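Local coordinates for heavy metal-binding domain-containing protein (Pediococcus pentosaceus, PDB 3QKB) that is of unknown function but, as a DUF74-family protein that assembles into a propeller-like pentamer, may bind heavy metals, at residues Met20-Lys34 against Ala71-Lys83. Sequence-based numbering, arbitrary orientation.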
loop_
_atom_site.group_PDB
_atom_site.type_symbol
_atom_site.label_atom_id
_atom_site.label_comp_id
_atom_site.label_asym_id
_atom_site.label_seq_id
_atom_site.Cartn_x
_atom_site.Cartn_y
_atom_site.Cartn_z
HETATM N N MSE A 20 -8.548 -12.071 -20.466
HETATM C CA MSE A 20 -8.800 -12.506 -19.092
HETATM C C MSE A 20 -8.879 -11.273 -18.197
HETATM O O MSE A 20 -7.988 -10.426 -18.251
HETATM C CB MSE A 20 -7.647 -13.401 -18.651
HETATM C CG MSE A 20 -7.452 -13.516 -17.144
HETATM SE SE MSE A 20 -6.692 -15.174 -16.607
HETATM C CE MSE A 20 -7.876 -16.436 -17.535
ATOM N N PHE A 21 -9.900 -11.200 -17.337
ATOM C CA PHE A 21 -10.203 -9.947 -16.614
ATOM C C PHE A 21 -9.271 -9.726 -15.412
ATOM O O PHE A 21 -8.793 -10.678 -14.798
ATOM C CB PHE A 21 -11.687 -9.874 -16.198
ATOM C CG PHE A 21 -12.038 -10.710 -15.002
ATOM C CD1 PHE A 21 -12.422 -12.038 -15.147
ATOM C CD2 PHE A 21 -12.029 -10.156 -13.724
ATOM C CE1 PHE A 21 -12.764 -12.810 -14.027
ATOM C CE2 PHE A 21 -12.356 -10.919 -12.603
ATOM C CZ PHE A 21 -12.721 -12.242 -12.752
ATOM N N ILE A 22 -9.011 -8.460 -15.103
ATOM C CA ILE A 22 -8.217 -8.092 -13.942
ATOM C C ILE A 22 -8.816 -6.829 -13.295
ATOM O O ILE A 22 -9.299 -5.947 -13.997
ATOM C CB ILE A 22 -6.710 -7.920 -14.325
ATOM C CG1 ILE A 22 -5.852 -7.695 -13.079
ATOM C CG2 ILE A 22 -6.507 -6.792 -15.324
ATOM C CD1 ILE A 22 -4.501 -8.424 -13.117
ATOM N N THR A 23 -8.824 -6.780 -11.962
ATOM C CA THR A 23 -9.406 -5.654 -11.212
ATOM C C THR A 23 -8.683 -5.402 -9.873
ATOM O O THR A 23 -8.174 -6.326 -9.234
ATOM C CB THR A 23 -10.911 -5.885 -10.938
ATOM O OG1 THR A 23 -11.440 -4.830 -10.130
ATOM C CG2 THR A 23 -11.122 -7.190 -10.223
ATOM N N THR A 24 -8.656 -4.135 -9.471
ATOM C CA THR A 24 -8.066 -3.698 -8.196
ATOM C C THR A 24 -8.865 -4.125 -6.979
ATOM O O THR A 24 -8.290 -4.406 -5.932
ATOM C CB THR A 24 -7.924 -2.169 -8.157
ATOM O OG1 THR A 24 -6.811 -1.795 -8.974
ATOM C CG2 THR A 24 -7.683 -1.682 -6.745
ATOM N N GLU A 25 -10.186 -4.144 -7.115
ATOM C CA GLU A 25 -11.084 -4.490 -6.025
ATOM C C GLU A 25 -11.643 -5.892 -6.249
ATOM O O GLU A 25 -11.239 -6.581 -7.178
ATOM C CB GLU A 25 -12.192 -3.426 -5.922
ATOM C CG GLU A 25 -11.672 -2.007 -5.601
ATOM C CD GLU A 25 -10.982 -1.925 -4.243
ATOM O OE1 GLU A 25 -11.637 -2.233 -3.227
ATOM O OE2 GLU A 25 -9.780 -1.576 -4.196
ATOM N N GLY A 26 -12.537 -6.328 -5.363
ATOM C CA GLY A 26 -13.278 -7.569 -5.555
ATOM C C GLY A 26 -14.360 -7.462 -6.631
ATOM O O GLY A 26 -14.454 -6.465 -7.357
ATOM N N ILE A 27 -15.148 -8.531 -6.747
ATOM C CA ILE A 27 -16.353 -8.562 -7.582
ATOM C C ILE A 27 -17.540 -9.081 -6.755
ATOM O O ILE A 27 -17.374 -9.995 -5.929
ATOM C CB ILE A 27 -16.135 -9.415 -8.889
ATOM C CG1 ILE A 27 -15.878 -10.904 -8.587
ATOM C CG2 ILE A 27 -14.971 -8.843 -9.699
ATOM C CD1 ILE A 27 -15.598 -11.739 -9.818
ATOM N N ASN A 28 -18.714 -8.469 -6.943
ATOM C CA ASN A 28 -19.967 -9.002 -6.391
ATOM C C ASN A 28 -20.510 -10.085 -7.336
ATOM O O ASN A 28 -21.318 -9.815 -8.229
ATOM C CB ASN A 28 -20.993 -7.880 -6.147
ATOM C CG ASN A 28 -22.275 -8.386 -5.476
ATOM N N ALA A 29 -20.000 -11.302 -7.157
ATOM C CA ALA A 29 -20.428 -12.468 -7.919
ATOM C C ALA A 29 -19.918 -13.712 -7.210
ATOM O O ALA A 29 -19.040 -13.622 -6.341
ATOM C CB ALA A 29 -19.889 -12.408 -9.354
ATOM N N GLY A 30 -20.476 -14.864 -7.563
ATOM C CA GLY A 30 -20.052 -16.134 -6.984
ATOM C C GLY A 30 -18.729 -16.563 -7.589
ATOM O O GLY A 30 -18.601 -16.599 -8.821
ATOM N N TYR A 31 -17.734 -16.840 -6.732
ATOM C CA TYR A 31 -16.461 -17.435 -7.178
ATOM C C TYR A 31 -15.811 -18.336 -6.129
ATOM O O TYR A 31 -16.149 -18.273 -4.943
ATOM C CB TYR A 31 -15.462 -16.351 -7.606
ATOM C CG TYR A 31 -15.063 -15.370 -6.506
ATOM C CD1 TYR A 31 -14.011 -15.649 -5.625
ATOM C CD2 TYR A 31 -15.714 -14.141 -6.369
ATOM C CE1 TYR A 31 -13.649 -14.751 -4.616
ATOM C CE2 TYR A 31 -15.343 -13.234 -5.370
ATOM C CZ TYR A 31 -14.311 -13.551 -4.498
ATOM O OH TYR A 31 -13.941 -12.667 -3.508
ATOM N N THR A 32 -14.897 -19.186 -6.604
ATOM C CA THR A 32 -13.957 -19.923 -5.764
ATOM C C THR A 32 -12.548 -19.361 -5.998
ATOM O O THR A 32 -12.254 -18.818 -7.073
ATOM C CB THR A 32 -13.986 -21.446 -6.071
ATOM O OG1 THR A 32 -13.688 -21.688 -7.460
ATOM C CG2 THR A 32 -15.371 -22.047 -5.725
ATOM N N ILE A 33 -11.693 -19.485 -4.983
ATOM C CA ILE A 33 -10.340 -18.911 -4.995
ATOM C C ILE A 33 -9.324 -19.975 -5.372
ATOM O O ILE A 33 -9.149 -20.935 -4.636
ATOM C CB ILE A 33 -9.954 -18.371 -3.606
ATOM C CG1 ILE A 33 -10.799 -17.145 -3.239
ATOM C CG2 ILE A 33 -8.471 -18.022 -3.573
ATOM C CD1 ILE A 33 -10.964 -16.948 -1.755
ATOM N N LYS A 34 -8.648 -19.807 -6.498
ATOM C CA LYS A 34 -7.560 -20.717 -6.865
ATOM C C LYS A 34 -6.321 -20.468 -6.000
ATOM O O LYS A 34 -5.954 -21.327 -5.211
ATOM C CB LYS A 34 -7.231 -20.624 -8.366
ATOM C CG LYS A 34 -8.329 -21.212 -9.274
ATOM C CD LYS A 34 -8.277 -22.753 -9.297
ATOM C CE LYS A 34 -9.431 -23.376 -10.078
ATOM N NZ LYS A 34 -9.089 -24.752 -10.528
ATOM N N ALA A 71 -2.336 -16.825 -13.811
ATOM C CA ALA A 71 -3.766 -17.072 -13.635
ATOM C C ALA A 71 -4.271 -18.129 -14.613
ATOM O O ALA A 71 -5.102 -18.975 -14.257
ATOM C CB ALA A 71 -4.545 -15.786 -13.811
ATOM N N ASP A 72 -3.763 -18.078 -15.844
ATOM C CA ASP A 72 -4.157 -19.013 -16.890
ATOM C C ASP A 72 -3.615 -20.424 -16.608
ATOM O O ASP A 72 -4.311 -21.400 -16.845
ATOM C CB ASP A 72 -3.688 -18.497 -18.271
ATOM C CG ASP A 72 -4.410 -19.178 -19.444
ATOM O OD1 ASP A 72 -5.669 -19.152 -19.479
ATOM O OD2 ASP A 72 -3.714 -19.711 -20.342
ATOM N N LEU A 73 -2.395 -20.519 -16.076
ATOM C CA LEU A 73 -1.831 -21.813 -15.622
ATOM C C LEU A 73 -2.615 -22.438 -14.466
ATOM O O LEU A 73 -2.750 -23.650 -14.401
ATOM C CB LEU A 73 -0.345 -21.680 -15.222
ATOM C CG LEU A 73 0.724 -22.066 -16.265
ATOM C CD1 LEU A 73 0.438 -21.498 -17.690
ATOM C CD2 LEU A 73 2.129 -21.644 -15.764
ATOM N N LEU A 74 -3.138 -21.609 -13.569
ATOM C CA LEU A 74 -4.022 -22.088 -12.482
ATOM C C LEU A 74 -5.482 -22.384 -12.930
ATOM O O LEU A 74 -6.279 -22.867 -12.132
ATOM C CB LEU A 74 -4.005 -21.088 -11.303
ATOM C CG LEU A 74 -2.708 -21.046 -10.488
ATOM C CD1 LEU A 74 -2.662 -19.784 -9.658
ATOM C CD2 LEU A 74 -2.553 -22.280 -9.597
ATOM N N GLU A 75 -5.806 -22.094 -14.193
ATOM C CA GLU A 75 -7.131 -22.340 -14.785
ATOM C C GLU A 75 -8.219 -21.505 -14.092
ATOM O O GLU A 75 -9.306 -22.013 -13.782
ATOM C CB GLU A 75 -7.471 -23.860 -14.835
ATOM C CG GLU A 75 -6.288 -24.745 -15.334
ATOM C CD GLU A 75 -6.722 -25.989 -16.124
ATOM O OE1 GLU A 75 -6.477 -27.115 -15.646
ATOM O OE2 GLU A 75 -7.281 -25.840 -17.231
ATOM N N GLY A 76 -7.906 -20.222 -13.869
ATOM C CA GLY A 76 -8.867 -19.231 -13.374
ATOM C C GLY A 76 -9.414 -18.390 -14.517
ATOM O O GLY A 76 -8.865 -18.399 -15.604
ATOM N N ASP A 77 -10.506 -17.677 -14.257
ATOM C CA ASP A 77 -11.113 -16.751 -15.234
ATOM C C ASP A 77 -10.516 -15.354 -15.158
ATOM O O ASP A 77 -10.514 -14.632 -16.146
ATOM C CB ASP A 77 -12.624 -16.633 -15.012
ATOM C CG ASP A 77 -13.361 -17.914 -15.290
ATOM O OD1 ASP A 77 -13.192 -18.476 -16.390
ATOM O OD2 ASP A 77 -14.140 -18.341 -14.414
ATOM N N GLY A 78 -10.080 -14.943 -13.971
ATOM C CA GLY A 78 -9.383 -13.666 -13.820
ATOM C C GLY A 78 -8.784 -13.423 -12.456
ATOM O O GLY A 78 -8.733 -14.330 -11.626
ATOM N N ILE A 79 -8.328 -12.182 -12.245
ATOM C CA ILE A 79 -7.572 -11.779 -11.057
ATOM C C ILE A 79 -8.322 -10.653 -10.370
ATOM O O ILE A 79 -8.585 -9.619 -10.991
ATOM C CB ILE A 79 -6.147 -11.281 -11.426
ATOM C CG1 ILE A 79 -5.304 -12.434 -12.009
ATOM C CG2 ILE A 79 -5.451 -10.673 -10.210
ATOM C CD1 ILE A 79 -4.040 -11.987 -12.711
ATOM N N ILE A 80 -8.667 -10.848 -9.097
ATOM C CA ILE A 80 -9.209 -9.767 -8.264
ATOM C C ILE A 80 -8.161 -9.293 -7.270
ATOM O O ILE A 80 -7.167 -10.007 -7.000
ATOM C CB ILE A 80 -10.499 -10.183 -7.538
ATOM C CG1 ILE A 80 -10.255 -11.276 -6.469
ATOM C CG2 ILE A 80 -11.497 -10.656 -8.551
ATOM C CD1 ILE A 80 -11.489 -11.572 -5.625
ATOM N N GLY A 81 -8.388 -8.100 -6.714
ATOM C CA GLY A 81 -7.568 -7.592 -5.623
ATOM C C GLY A 81 -6.167 -7.189 -6.030
ATOM O O GLY A 81 -5.268 -7.263 -5.212
ATOM N N LEU A 82 -5.968 -6.761 -7.287
ATOM C CA LEU A 82 -4.641 -6.357 -7.750
ATOM C C LEU A 82 -4.117 -5.180 -6.941
ATOM O O LEU A 82 -4.846 -4.215 -6.687
ATOM C CB LEU A 82 -4.662 -5.971 -9.234
ATOM C CG LEU A 82 -3.346 -5.492 -9.893
ATOM C CD1 LEU A 82 -2.240 -6.534 -9.781
ATOM C CD2 LEU A 82 -3.611 -5.114 -11.349
ATOM N N LYS A 83 -2.867 -5.299 -6.506
ATOM C CA LYS A 83 -2.076 -4.168 -6.020
ATOM C C LYS A 83 -0.685 -4.204 -6.655
ATOM O O LYS A 83 -0.245 -5.249 -7.158
ATOM C CB LYS A 83 -1.943 -4.204 -4.503
ATOM C CG LYS A 83 -3.258 -4.139 -3.738
ATOM C CD LYS A 83 -4.031 -2.788 -3.893
ATOM C CE LYS A 83 -5.494 -2.874 -3.333
ATOM N NZ LYS A 83 -6.303 -4.166 -3.688
#
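Ile22 pairs in parallel with Ile79, adding a short, weakly bonded strand, outermost within this chain, to the mixed sheet of this DUF74 domain, an example of how a chain start is tied to a sheet. The tight part is here. On either side of Ile22, Ile79 N donates to Phe21 O (3.0 Å) and Thr23 N to Ile79 O; beyond the corner at Gly81, Leu82 N reaches Thr23 O almost straight (N-H...O 170°). The Phe21 ring lies flat over Gly78, whose CA stands 3.7 Å from the ring centroid in a CH-pi contact, while Ile80 CG2 meets the ring edge. CG of Phe21 sits between its backbone N and carbonyl carbon (chi1 77°), which turns the ring over Gly78. A serine in place of Phe21 would probably uncover the Gly78 backbone and leave Ile80 CG2 without its aromatic neighbour. On the sheet's other face, Ile22 CD1 packs alongside Ile79 CD1 (3.6 Å), beneath helix 56-73. By contrast, the solvent side is loose: exposed Lys34 merely lays its aliphatic chain near Leu74 O, just before the Schellman turn at Glu75. At the far end, next to neighbouring subunits, Lys83 NZ donates to Thr24 O in the carbonyl plane, 3.0 Å away.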